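Local coordinates for protein putative retaining b-glycosidase (Saccharophagus degradans, PDB 5A95) that probably hydrolyses beta-glucans of the mixed-linkage beta-1,3-1,4 type, as a retaining glycoside hydrolase of family 5, at residues P37-V42 with F173-V178; W141-L147 with Y157-E163; F230-Y234 with H254-A260. The protein carries 1 engineered substitution. One frame throughout, in Å; residues are numbered along the deposited sequence.

Contact 1 (P37-V42 with F173-V178); sequences PSQFDV and FRYQNV. Unlike the reference sequence in segment 173-178: Gln176 (reference Lys). With MG (magnesium ion), chain G.
The backbones of 37-42 and 173-178 come closest where Gln39 and Arg174 set their CA atoms 4.3 Å apart. Beside this point Phe40 N donates to Arg174 O over 2.8 Å, so that an irregular loop takes up a carbonyl at the C-terminal end of helix 161-174. Tyr175 then leaves the helical conformation and starts a type II turn to Val178, with Asn177 at positive phi; at Val42 and Val178 the CA atoms stand 6.3 Å apart. Gln39 has the largest single share of the buried surface. Its CG lies over one face of the Phe173 ring, 3.6 Å from the centroid, in a CH-pi contact, and its amide runs nearly parallel to that ring, the planes 15° apart. From there NE2 donates to Phe173 O and to Gln176 OE1 (a lysine in the reference sequence), both at 2.9 Å and both close to the plane of the donor amide, which fixes the rotation of that group. Phe40, swung at chi1 -172° so that its ring leaves the helix end, still meets the ring edge of Tyr175 through CD2; the Tyr175 hydroxyl is bonded to Asp124 on helix 116-133. Val178 O binds a magnesium ion at 2.3 Å, together with Val181 O and three waters. The contact thus joins the N-terminal segment to an alpha-to-beta loop of a (beta/alpha)8 barrel, beside a carbonyl-and-water magnesium site.

Contact 2 (W141-L147 with Y157-E163); sequences WHSIGYL and YDTTIKE. With BGC (beta-D-glucopyranose), chain D; BGC (beta-D-glucopyranose), chain B.
Two buried backbone atoms, His142 O and Ile144 N, have no hydrogen-bonding partner where Tyr157 packs against 141-147. His142 is also the centre of an inverse gamma turn. The Tyr157 ring turns its edge to the His142 carbonyl, with CD1 3.3 Å from His142 O, while Ile144 CD1 covers one ring face 3.8 Å from the centroid. Ser143 OG, turned away from the backbone N at chi1 -179°, donates to Tyr157 O over 2.8 Å and ties the two backbones together. Farther along, Thr159 OG1 approaches the Trp141 ring edge and donates to the anti lone pair of Glu163 OE1 (2.6 Å); that oxygen also forms a salt bridge with Arg112. Helix 161-174 begins nearby with Thr160 as N-cap, its hydroxyl accepting from Glu163 N, and Leu147 packs over this helix start, its CG 3.9 Å from Ile161 CG1. At the sugar end His142 NE2, backed by Asp140 at ND1, donates almost straight to O3 of one glucose (3.0 Å), and Tyr157 OH shares a 2.7 Å hydrogen bond with O6 of another. Tyr36 of a neighbouring subunit packs on Tyr157. His142, Ile144 and Tyr157 form part of the glycan-binding cleft at the C-terminal ends of the barrel strands.

Contact 3 (F230-Y234 with H254-A260); sequences FNWAY and HPYPQKA
A short left-handed helical turn, Asn231 to Ala233, belongs to the loop that follows strand 224-227 of the (beta/alpha)8 barrel, and it meets the loop that follows strand 250-252. All three residues have positive phi, and Tyr234 N closes the turn onto Phe230 O. The backbones are joined by His254 N donating to Ala233 O over 2.8 Å, and a water donates to both Trp232 O and His254 O. Ala233 CB sits over one face of the His254 imidazole, 3.8 Å from the centroid; both nitrogens of that ring are bonded outside the contact, ND1 to Glu189 and NE2 to Thr290. About half of the buried surface belongs to Tyr234 and Lys259, which run antiparallel, side chain against side chain. Lys259 CB rests on a face of the tyrosine ring, 3.7 Å from its centroid, and the chain then curls along the ring toward Tyr234 CB (chi2 -57°, chi3 -68°), so that NZ arrives at Asn231. There it donates to Asn231 OD1 at 2.9 Å, from above the amide plane rather than along a lone pair, and weakly to Asn231 O. Pro255 CA lies at the tyrosine ring edge, and Ala260 CB packs on Tyr234 OH at 3.7 Å. An alanine in place of Tyr234 would remove the surface under the aliphatic part of Lys259, and the ammonium would probably swing more freely and hold Asn231 less firmly. Around the contact, helix 267-279 packs on Tyr234 through Trp274 and Trp278, and Pro255 also reaches Ile316 on helix 312-323. The side chain of Trp232, with NE1 bonded to Gln153, comes within about 4 Å of a bound glucose and touches Glu189 of strand 189-190.

Contact 2 falls between the two segments of contact 1 in sequence, and contact 3 follows both. Helix 161-174 connects the first two: contact 2 holds its start and contact 1 its end, so their centres lie 24 Å apart, at the two ends of the barrel. Contact 2, at the end of strand 136-144, touches contact 3, in the loops after strands 224-227 and 250-252, where Ile144 CG2 packs against Trp232 NE1 at 3.5 Å. His142, Tyr157 and Trp232 each lie at bound glucose. Contact 1, 34 Å from contact 3 between centres, sets 37-42 against its own barrel; Tyr36, just before this segment, probably reaches a neighbouring subunit's glycan site, as Tyr36 of another chain does at Tyr157.

Contact 1 (P37-V42 with F173-V178)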
loop_
_atom_site.group_PDB
_atom_site.type_symbol
_atom_site.label_atom_id
_atom_site.label_comp_id
_atom_site.label_asym_id
_atom_site.label_seq_id
_atom_site.Cartn_x
_atom_site.Cartn_y
_atom_site.Cartn_z
ATOM N N PRO A 37 18.939 -8.635 11.308
ATOM C CA PRO A 37 19.679 -7.415 11.603
ATOM C C PRO A 37 20.350 -7.422 12.976
ATOM O O PRO A 37 19.926 -8.164 13.867
ATOM C CB PRO A 37 18.597 -6.337 11.554
ATOM C CG PRO A 37 17.341 -7.040 11.946
ATOM C CD PRO A 37 17.485 -8.413 11.317
ATOM N N SER A 38 21.381 -6.590 13.132
ATOM C CA SER A 38 22.094 -6.443 14.387
ATOM C C SER A 38 21.900 -5.057 14.989
ATOM O O SER A 38 21.524 -4.110 14.325
ATOM C CB SER A 38 23.593 -6.692 14.176
ATOM O OG SER A 38 23.811 -7.980 13.650
ATOM N N GLN A 39 22.173 -4.948 16.278
ATOM C CA GLN A 39 22.053 -3.703 17.018
ATOM C C GLN A 39 23.409 -3.019 17.131
ATOM O O GLN A 39 24.444 -3.669 17.197
ATOM C CB GLN A 39 21.452 -3.962 18.391
ATOM C CG GLN A 39 20.075 -4.605 18.288
ATOM C CD GLN A 39 19.398 -4.696 19.628
ATOM O OE1 GLN A 39 19.755 -5.546 20.435
ATOM N NE2 GLN A 39 18.470 -3.798 19.907
ATOM N N PHE A 40 23.372 -1.700 17.180
ATOM C CA PHE A 40 24.558 -0.901 17.384
ATOM C C PHE A 40 25.283 -1.293 18.668
ATOM O O PHE A 40 24.652 -1.498 19.704
ATOM C CB PHE A 40 24.169 0.585 17.449
ATOM C CG PHE A 40 25.362 1.514 17.471
ATOM C CD1 PHE A 40 25.989 1.819 18.674
ATOM C CD2 PHE A 40 25.863 2.052 16.297
ATOM C CE1 PHE A 40 27.100 2.646 18.693
ATOM C CE2 PHE A 40 26.954 2.898 16.311
ATOM C CZ PHE A 40 27.592 3.181 17.515
ATOM N N ASP A 41 26.607 -1.386 18.591
ATOM C CA ASP A 41 27.416 -1.838 19.730
ATOM C C ASP A 41 27.549 -0.718 20.754
ATOM O O ASP A 41 28.383 0.161 20.599
ATOM C CB ASP A 41 28.802 -2.286 19.239
ATOM C CG ASP A 41 29.695 -2.746 20.366
ATOM O OD1 ASP A 41 29.217 -2.843 21.527
ATOM O OD2 ASP A 41 30.885 -2.998 20.071
ATOM N N VAL A 42 26.709 -0.755 21.784
ATOM C CA VAL A 42 26.685 0.293 22.803
ATOM C C VAL A 42 27.993 0.403 23.585
ATOM O O VAL A 42 28.294 1.451 24.138
ATOM C CB VAL A 42 25.489 0.132 23.776
ATOM C CG1 VAL A 42 24.159 0.107 23.009
ATOM C CG2 VAL A 42 25.642 -1.114 24.644
ATOM N N PHE A 173 15.214 -0.506 16.620
ATOM C CA PHE A 173 15.973 -1.711 16.941
ATOM C C PHE A 173 17.478 -1.441 16.934
ATOM O O PHE A 173 18.197 -1.785 17.864
ATOM C CB PHE A 173 15.658 -2.817 15.943
ATOM C CG PHE A 173 16.462 -4.082 16.126
ATOM C CD1 PHE A 173 16.189 -4.966 17.144
ATOM C CD2 PHE A 173 17.472 -4.388 15.248
ATOM C CE1 PHE A 173 16.919 -6.129 17.270
ATOM C CE2 PHE A 173 18.220 -5.537 15.382
ATOM C CZ PHE A 173 17.928 -6.404 16.396
ATOM N N ARG A 174 17.971 -0.812 15.888
ATOM C CA ARG A 174 19.394 -0.635 15.750
ATOM C C ARG A 174 19.987 0.214 16.849
ATOM O O ARG A 174 21.104 -0.059 17.294
ATOM C CB ARG A 174 19.765 -0.033 14.399
ATOM C CG ARG A 174 21.247 -0.132 14.055
ATOM C CD ARG A 174 21.486 0.332 12.637
ATOM N NE ARG A 174 22.827 0.157 12.116
ATOM C CZ ARG A 174 23.167 -0.703 11.153
ATOM N NH1 ARG A 174 22.302 -1.609 10.705
ATOM N NH2 ARG A 174 24.372 -0.676 10.641
ATOM N N TYR A 175 19.279 1.247 17.268
ATOM C CA TYR A 175 19.829 2.212 18.215
ATOM C C TYR A 175 19.260 2.072 19.636
ATOM O O TYR A 175 19.325 2.998 20.432
ATOM C CB TYR A 175 19.737 3.643 17.672
ATOM C CG TYR A 175 20.454 3.748 16.353
ATOM C CD1 TYR A 175 21.834 3.507 16.270
ATOM C CD2 TYR A 175 19.760 4.012 15.174
ATOM C CE1 TYR A 175 22.485 3.524 15.057
ATOM C CE2 TYR A 175 20.409 4.022 13.963
ATOM C CZ TYR A 175 21.769 3.770 13.895
ATOM O OH TYR A 175 22.365 3.769 12.657
ATOM N N GLN A 176 18.785 0.873 19.975
ATOM C CA GLN A 176 18.298 0.647 21.324
ATOM C C GLN A 176 19.415 0.969 22.330
ATOM O O GLN A 176 20.556 0.562 22.134
ATOM C CB GLN A 176 17.846 -0.798 21.501
ATOM C CG GLN A 176 17.141 -1.023 22.815
ATOM C CD GLN A 176 16.678 -2.452 23.033
ATOM O OE1 GLN A 176 16.719 -3.285 22.134
ATOM N NE2 GLN A 176 16.193 -2.716 24.223
ATOM N N ASN A 177 19.063 1.716 23.367
ATOM C CA ASN A 177 20.007 1.979 24.478
ATOM C C ASN A 177 21.237 2.803 24.024
ATOM O O ASN A 177 22.324 2.633 24.557
ATOM C CB ASN A 177 20.431 0.632 25.117
ATOM C CG ASN A 177 21.208 0.783 26.427
ATOM O OD1 ASN A 177 20.924 1.655 27.229
ATOM N ND2 ASN A 177 22.200 -0.087 26.629
ATOM N N VAL A 178 21.055 3.693 23.056
ATOM C CA VAL A 178 22.105 4.585 22.551
ATOM C C VAL A 178 21.749 6.031 22.951
ATOM O O VAL A 178 20.824 6.639 22.386
ATOM C CB VAL A 178 22.298 4.481 21.031
ATOM C CG1 VAL A 178 23.312 5.480 20.512
ATOM C CG2 VAL A 178 22.726 3.073 20.616
HETATM MG MG MG G . 18.564 6.793 22.144
HETATM O O HOH W 1 20.163 -2.972 12.185
HETATM O O HOH W 2 21.871 -1.319 20.600
HETATM O O HOH W 3 18.233 5.565 20.241
HETATM O O HOH W 4 18.058 4.713 23.368
HETATM O O HOH W 5 17.190 7.588 23.893
#

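Contact 2 (W141-L147 with Y157-E163)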
loop_
_atom_site.group_PDB
_atom_site.type_symbol
_atom_site.label_atom_id
_atom_site.label_comp_id
_atom_site.label_asym_id
_atom_site.label_seq_id
_atom_site.Cartn_x
_atom_site.Cartn_y
_atom_site.Cartn_z
ATOM N N TRP A 141 12.572 11.757 9.833
ATOM C CA TRP A 141 12.050 11.139 8.622
ATOM C C TRP A 141 11.454 12.273 7.773
ATOM O O TRP A 141 10.368 12.815 8.049
ATOM C CB TRP A 141 11.027 10.082 9.006
ATOM C CG TRP A 141 10.432 9.292 7.853
ATOM C CD1 TRP A 141 9.097 9.186 7.553
ATOM C CD2 TRP A 141 11.122 8.470 6.902
ATOM N NE1 TRP A 141 8.916 8.357 6.482
ATOM C CE2 TRP A 141 10.140 7.901 6.066
ATOM C CE3 TRP A 141 12.467 8.141 6.671
ATOM C CZ2 TRP A 141 10.459 7.008 5.036
ATOM C CZ3 TRP A 141 12.776 7.250 5.634
ATOM C CH2 TRP A 141 11.788 6.716 4.823
ATOM N N HIS A 142 12.235 12.674 6.793
ATOM C CA HIS A 142 12.071 13.991 6.189
ATOM C C HIS A 142 11.171 13.924 4.957
ATOM O O HIS A 142 11.622 13.954 3.808
ATOM C CB HIS A 142 13.420 14.608 5.879
ATOM C CG HIS A 142 13.361 16.068 5.638
ATOM N ND1 HIS A 142 13.428 16.988 6.650
ATOM C CD2 HIS A 142 13.208 16.774 4.495
ATOM C CE1 HIS A 142 13.353 18.198 6.137
ATOM N NE2 HIS A 142 13.219 18.098 4.831
ATOM N N SER A 143 9.880 13.868 5.226
ATOM C CA SER A 143 8.861 13.950 4.221
ATOM C C SER A 143 8.025 15.213 4.454
ATOM O O SER A 143 8.073 15.846 5.512
ATOM C CB SER A 143 8.010 12.679 4.234
ATOM O OG SER A 143 7.002 12.716 3.230
ATOM N N ILE A 144 7.285 15.600 3.421
ATOM C CA ILE A 144 6.441 16.791 3.396
ATOM C C ILE A 144 5.169 16.380 2.686
ATOM O O ILE A 144 5.219 16.035 1.486
ATOM C CB ILE A 144 7.095 17.972 2.642
ATOM C CG1 ILE A 144 8.471 18.306 3.212
ATOM C CG2 ILE A 144 6.159 19.177 2.709
ATOM C CD1 ILE A 144 9.143 19.494 2.572
ATOM N N GLY A 145 4.044 16.368 3.397
ATOM C CA GLY A 145 2.793 15.965 2.820
ATOM C C GLY A 145 1.890 15.297 3.832
ATOM O O GLY A 145 1.996 15.573 5.045
ATOM N N TYR A 146 1.015 14.419 3.354
ATOM C CA TYR A 146 -0.035 13.855 4.186
ATOM C C TYR A 146 0.070 12.348 4.158
ATOM O O TYR A 146 -0.376 11.672 3.214
ATOM C CB TYR A 146 -1.440 14.344 3.724
ATOM C CG TYR A 146 -2.488 14.212 4.789
ATOM C CD1 TYR A 146 -2.306 14.830 6.018
ATOM C CD2 TYR A 146 -3.611 13.434 4.611
ATOM C CE1 TYR A 146 -3.216 14.704 7.037
ATOM C CE2 TYR A 146 -4.546 13.312 5.632
ATOM C CZ TYR A 146 -4.330 13.942 6.846
ATOM O OH TYR A 146 -5.204 13.849 7.913
ATOM N N LEU A 147 0.677 11.820 5.215
ATOM C CA LEU A 147 0.951 10.406 5.271
ATOM C C LEU A 147 -0.312 9.532 5.184
ATOM O O LEU A 147 -0.300 8.499 4.526
ATOM C CB LEU A 147 1.813 10.076 6.498
ATOM C CG LEU A 147 2.252 8.639 6.658
ATOM C CD1 LEU A 147 3.079 8.161 5.474
ATOM C CD2 LEU A 147 3.033 8.475 7.947
ATOM N N TYR A 157 10.139 13.280 -1.331
ATOM C CA TYR A 157 9.529 13.027 -0.068
ATOM C C TYR A 157 8.591 11.824 -0.060
ATOM O O TYR A 157 8.003 11.479 0.969
ATOM C CB TYR A 157 8.734 14.264 0.357
ATOM C CG TYR A 157 9.572 15.521 0.341
ATOM C CD1 TYR A 157 10.761 15.614 1.058
ATOM C CD2 TYR A 157 9.173 16.612 -0.390
ATOM C CE1 TYR A 157 11.540 16.773 0.988
ATOM C CE2 TYR A 157 9.925 17.777 -0.449
ATOM C CZ TYR A 157 11.122 17.857 0.236
ATOM O OH TYR A 157 11.893 18.998 0.169
ATOM N N ASP A 158 8.408 11.180 -1.205
ATOM C CA ASP A 158 7.394 10.141 -1.352
ATOM C C ASP A 158 7.684 8.946 -0.457
ATOM O O ASP A 158 8.803 8.462 -0.396
ATOM C CB ASP A 158 7.343 9.666 -2.814
ATOM C CG ASP A 158 6.179 8.741 -3.091
ATOM O OD1 ASP A 158 5.065 9.113 -2.758
ATOM O OD2 ASP A 158 6.341 7.673 -3.668
ATOM N N THR A 159 6.635 8.481 0.223
ATOM C CA THR A 159 6.742 7.358 1.107
ATOM C C THR A 159 5.379 6.701 1.243
ATOM O O THR A 159 4.406 7.100 0.585
ATOM C CB THR A 159 7.389 7.756 2.475
ATOM O OG1 THR A 159 7.638 6.580 3.270
ATOM C CG2 THR A 159 6.547 8.750 3.276
ATOM N N THR A 160 5.316 5.666 2.056
ATOM C CA THR A 160 4.071 4.979 2.374
ATOM C C THR A 160 4.025 4.789 3.881
ATOM O O THR A 160 5.039 4.903 4.578
ATOM C CB THR A 160 3.995 3.589 1.720
ATOM O OG1 THR A 160 5.065 2.771 2.220
ATOM C CG2 THR A 160 4.050 3.669 0.212
ATOM N N ILE A 161 2.852 4.473 4.394
ATOM C CA ILE A 161 2.761 4.130 5.815
ATOM C C ILE A 161 3.650 2.916 6.108
ATOM O O ILE A 161 4.349 2.874 7.100
ATOM C CB ILE A 161 1.295 3.917 6.252
ATOM C CG1 ILE A 161 0.508 5.213 6.090
ATOM C CG2 ILE A 161 1.254 3.446 7.695
ATOM C CD1 ILE A 161 -0.972 5.100 6.334
ATOM N N LYS A 162 3.630 1.917 5.237
ATOM C CA LYS A 162 4.453 0.741 5.418
ATOM C C LYS A 162 5.936 1.057 5.530
ATOM O O LYS A 162 6.627 0.566 6.419
ATOM C CB LYS A 162 4.215 -0.267 4.299
ATOM C CG LYS A 162 5.093 -1.518 4.383
ATOM C CD LYS A 162 4.890 -2.443 3.178
ATOM C CE LYS A 162 5.823 -3.636 3.266
ATOM N NZ LYS A 162 5.742 -4.609 2.172
ATOM N N GLU A 163 6.410 1.900 4.630
ATOM C CA GLU A 163 7.823 2.253 4.574
ATOM C C GLU A 163 8.199 3.108 5.778
ATOM O O GLU A 163 9.296 2.968 6.322
ATOM C CB GLU A 163 8.160 2.999 3.283
ATOM C CG GLU A 163 9.607 3.441 3.153
ATOM C CD GLU A 163 9.863 4.230 1.893
ATOM O OE1 GLU A 163 9.139 5.222 1.692
ATOM O OE2 GLU A 163 10.770 3.874 1.125
HETATM C C2 BGC D . 11.510 21.856 3.965
HETATM C C3 BGC D . 12.984 21.851 3.564
HETATM C C4 BGC D . 13.254 23.024 2.614
HETATM C C5 BGC D . 12.802 24.321 3.257
HETATM C C6 BGC D . 13.064 25.525 2.384
HETATM C C1 BGC D . 10.966 23.234 4.332
HETATM O O1 BGC D . 9.568 23.318 4.219
HETATM O O2 BGC D . 11.290 20.882 5.052
HETATM O O3 BGC D . 13.284 20.533 3.008
HETATM O O4 BGC D . 14.617 23.180 2.191
HETATM O O5 BGC D . 11.392 24.219 3.422
HETATM O O6 BGC D . 12.407 26.612 3.038
HETATM C C2 BGC B . 16.006 23.412 0.249
HETATM C C3 BGC B . 16.218 22.805 -1.125
HETATM C C4 BGC B . 16.410 21.307 -1.035
HETATM C C5 BGC B . 15.280 20.662 -0.233
HETATM C C6 BGC B . 15.524 19.211 0.093
HETATM C C1 BGC B . 14.824 22.693 0.878
HETATM O O2 BGC B . 15.748 24.803 0.067
HETATM O O3 BGC B . 17.397 23.384 -1.699
HETATM O O4 BGC B . 16.401 20.762 -2.351
HETATM O O5 BGC B . 15.142 21.321 1.013
HETATM O O6 BGC B . 14.438 18.706 0.864
#

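Contact 3 (F230-Y234 with H254-A260)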
loop_
_atom_site.group_PDB
_atom_site.type_symbol
_atom_site.label_atom_id
_atom_site.label_comp_id
_atom_site.label_asym_id
_atom_site.label_seq_id
_atom_site.Cartn_x
_atom_site.Cartn_y
_atom_site.Cartn_z
ATOM N N PHE A 230 -0.082 20.444 11.523
ATOM C CA PHE A 230 -0.328 20.826 10.130
ATOM C C PHE A 230 0.288 22.171 9.779
ATOM O O PHE A 230 1.014 22.803 10.565
ATOM C CB PHE A 230 -1.843 20.798 9.834
ATOM C CG PHE A 230 -2.517 19.466 10.117
ATOM C CD1 PHE A 230 -1.893 18.269 9.849
ATOM C CD2 PHE A 230 -3.809 19.433 10.606
ATOM C CE1 PHE A 230 -2.526 17.052 10.070
ATOM C CE2 PHE A 230 -4.440 18.231 10.827
ATOM C CZ PHE A 230 -3.803 17.063 10.569
ATOM N N ASN A 231 0.054 22.585 8.524
ATOM C CA ASN A 231 0.655 23.789 7.967
ATOM C C ASN A 231 2.176 23.717 8.024
ATOM O O ASN A 231 2.847 24.674 8.391
ATOM C CB ASN A 231 0.129 25.055 8.678
ATOM C CG ASN A 231 0.489 26.339 7.946
ATOM O OD1 ASN A 231 0.894 26.325 6.784
ATOM N ND2 ASN A 231 0.436 27.453 8.661
ATOM N N TRP A 232 2.710 22.589 7.577
ATOM C CA TRP A 232 4.144 22.339 7.544
ATOM C C TRP A 232 4.766 22.430 8.947
ATOM O O TRP A 232 5.725 23.180 9.187
ATOM C CB TRP A 232 4.872 23.264 6.571
ATOM C CG TRP A 232 4.582 23.058 5.102
ATOM C CD1 TRP A 232 5.393 22.390 4.230
ATOM C CD2 TRP A 232 3.487 23.553 4.342
ATOM N NE1 TRP A 232 4.867 22.437 2.958
ATOM C CE2 TRP A 232 3.707 23.156 2.989
ATOM C CE3 TRP A 232 2.374 24.328 4.640
ATOM C CZ2 TRP A 232 2.813 23.454 1.965
ATOM C CZ3 TRP A 232 1.484 24.616 3.613
ATOM C CH2 TRP A 232 1.709 24.188 2.295
ATOM N N ALA A 233 4.212 21.652 9.877
ATOM C CA ALA A 233 4.712 21.586 11.248
ATOM C C ALA A 233 4.697 22.957 11.897
ATOM O O ALA A 233 5.608 23.323 12.607
ATOM C CB ALA A 233 6.125 20.971 11.302
ATOM N N TYR A 234 3.613 23.682 11.732
ATOM C CA TYR A 234 3.474 24.998 12.319
ATOM C C TYR A 234 2.371 25.106 13.362
ATOM O O TYR A 234 2.530 25.812 14.353
ATOM C CB TYR A 234 3.344 26.082 11.226
ATOM C CG TYR A 234 3.435 27.454 11.805
ATOM C CD1 TYR A 234 4.647 27.965 12.268
ATOM C CD2 TYR A 234 2.308 28.245 11.921
ATOM C CE1 TYR A 234 4.706 29.199 12.860
ATOM C CE2 TYR A 234 2.377 29.516 12.494
ATOM C CZ TYR A 234 3.600 29.976 12.978
ATOM O OH TYR A 234 3.703 31.214 13.600
ATOM N N HIS A 254 8.012 24.668 13.199
ATOM C CA HIS A 254 8.888 25.194 12.144
ATOM C C HIS A 254 8.565 26.661 11.887
ATOM O O HIS A 254 7.905 27.013 10.882
ATOM C CB HIS A 254 8.745 24.376 10.865
ATOM C CG HIS A 254 9.350 23.007 10.969
ATOM N ND1 HIS A 254 9.393 22.131 9.903
ATOM C CD2 HIS A 254 9.958 22.368 12.002
ATOM C CE1 HIS A 254 9.982 21.018 10.275
ATOM N NE2 HIS A 254 10.367 21.152 11.531
ATOM N N PRO A 255 8.977 27.526 12.813
ATOM C CA PRO A 255 8.539 28.904 12.740
ATOM C C PRO A 255 9.422 29.773 11.819
ATOM O O PRO A 255 10.127 30.699 12.265
ATOM C CB PRO A 255 8.649 29.351 14.182
ATOM C CG PRO A 255 9.856 28.599 14.695
ATOM C CD PRO A 255 9.742 27.256 14.048
ATOM N N TYR A 256 9.357 29.509 10.518
ATOM C CA TYR A 256 10.006 30.377 9.561
ATOM C C TYR A 256 9.400 31.797 9.614
ATOM O O TYR A 256 8.253 31.969 10.056
ATOM C CB TYR A 256 9.916 29.744 8.198
ATOM C CG TYR A 256 10.899 28.616 7.955
ATOM C CD1 TYR A 256 12.266 28.827 8.030
ATOM C CD2 TYR A 256 10.465 27.359 7.561
ATOM C CE1 TYR A 256 13.168 27.821 7.750
ATOM C CE2 TYR A 256 11.365 26.357 7.250
ATOM C CZ TYR A 256 12.713 26.585 7.360
ATOM O OH TYR A 256 13.594 25.561 7.048
ATOM N N PRO A 257 10.155 32.800 9.126
ATOM C CA PRO A 257 9.750 34.176 9.378
ATOM C C PRO A 257 8.404 34.625 8.840
ATOM O O PRO A 257 7.747 35.475 9.446
ATOM C CB PRO A 257 10.879 35.026 8.730
ATOM C CG PRO A 257 11.623 34.094 7.831
ATOM C CD PRO A 257 11.501 32.744 8.518
ATOM N N GLN A 258 7.984 34.046 7.707
ATOM C CA GLN A 258 6.745 34.471 7.045
ATOM C C GLN A 258 5.564 33.557 7.367
ATOM O O GLN A 258 4.486 33.766 6.839
ATOM C CB GLN A 258 6.932 34.611 5.540
ATOM C CG GLN A 258 8.012 35.621 5.179
ATOM C CD GLN A 258 8.327 35.607 3.714
ATOM O OE1 GLN A 258 8.916 34.651 3.199
ATOM N NE2 GLN A 258 7.949 36.669 3.026
ATOM N N LYS A 259 5.731 32.601 8.289
ATOM C CA LYS A 259 4.584 31.817 8.724
ATOM C C LYS A 259 3.543 32.674 9.452
ATOM O O LYS A 259 2.356 32.601 9.159
ATOM C CB LYS A 259 5.001 30.646 9.606
ATOM C CG LYS A 259 5.871 29.610 8.900
ATOM C CD LYS A 259 5.256 28.979 7.640
ATOM C CE LYS A 259 4.068 28.095 7.915
ATOM N NZ LYS A 259 3.628 27.359 6.697
ATOM N N ALA A 260 4.003 33.462 10.409
ATOM C CA ALA A 260 3.140 34.457 11.048
ATOM C C ALA A 260 3.139 35.711 10.191
ATOM O O ALA A 260 4.190 36.145 9.742
ATOM C CB ALA A 260 3.639 34.772 12.444
HETATM O O HOH W 6 0.933 30.366 8.319
HETATM O O HOH W 7 6.388 25.848 8.689
#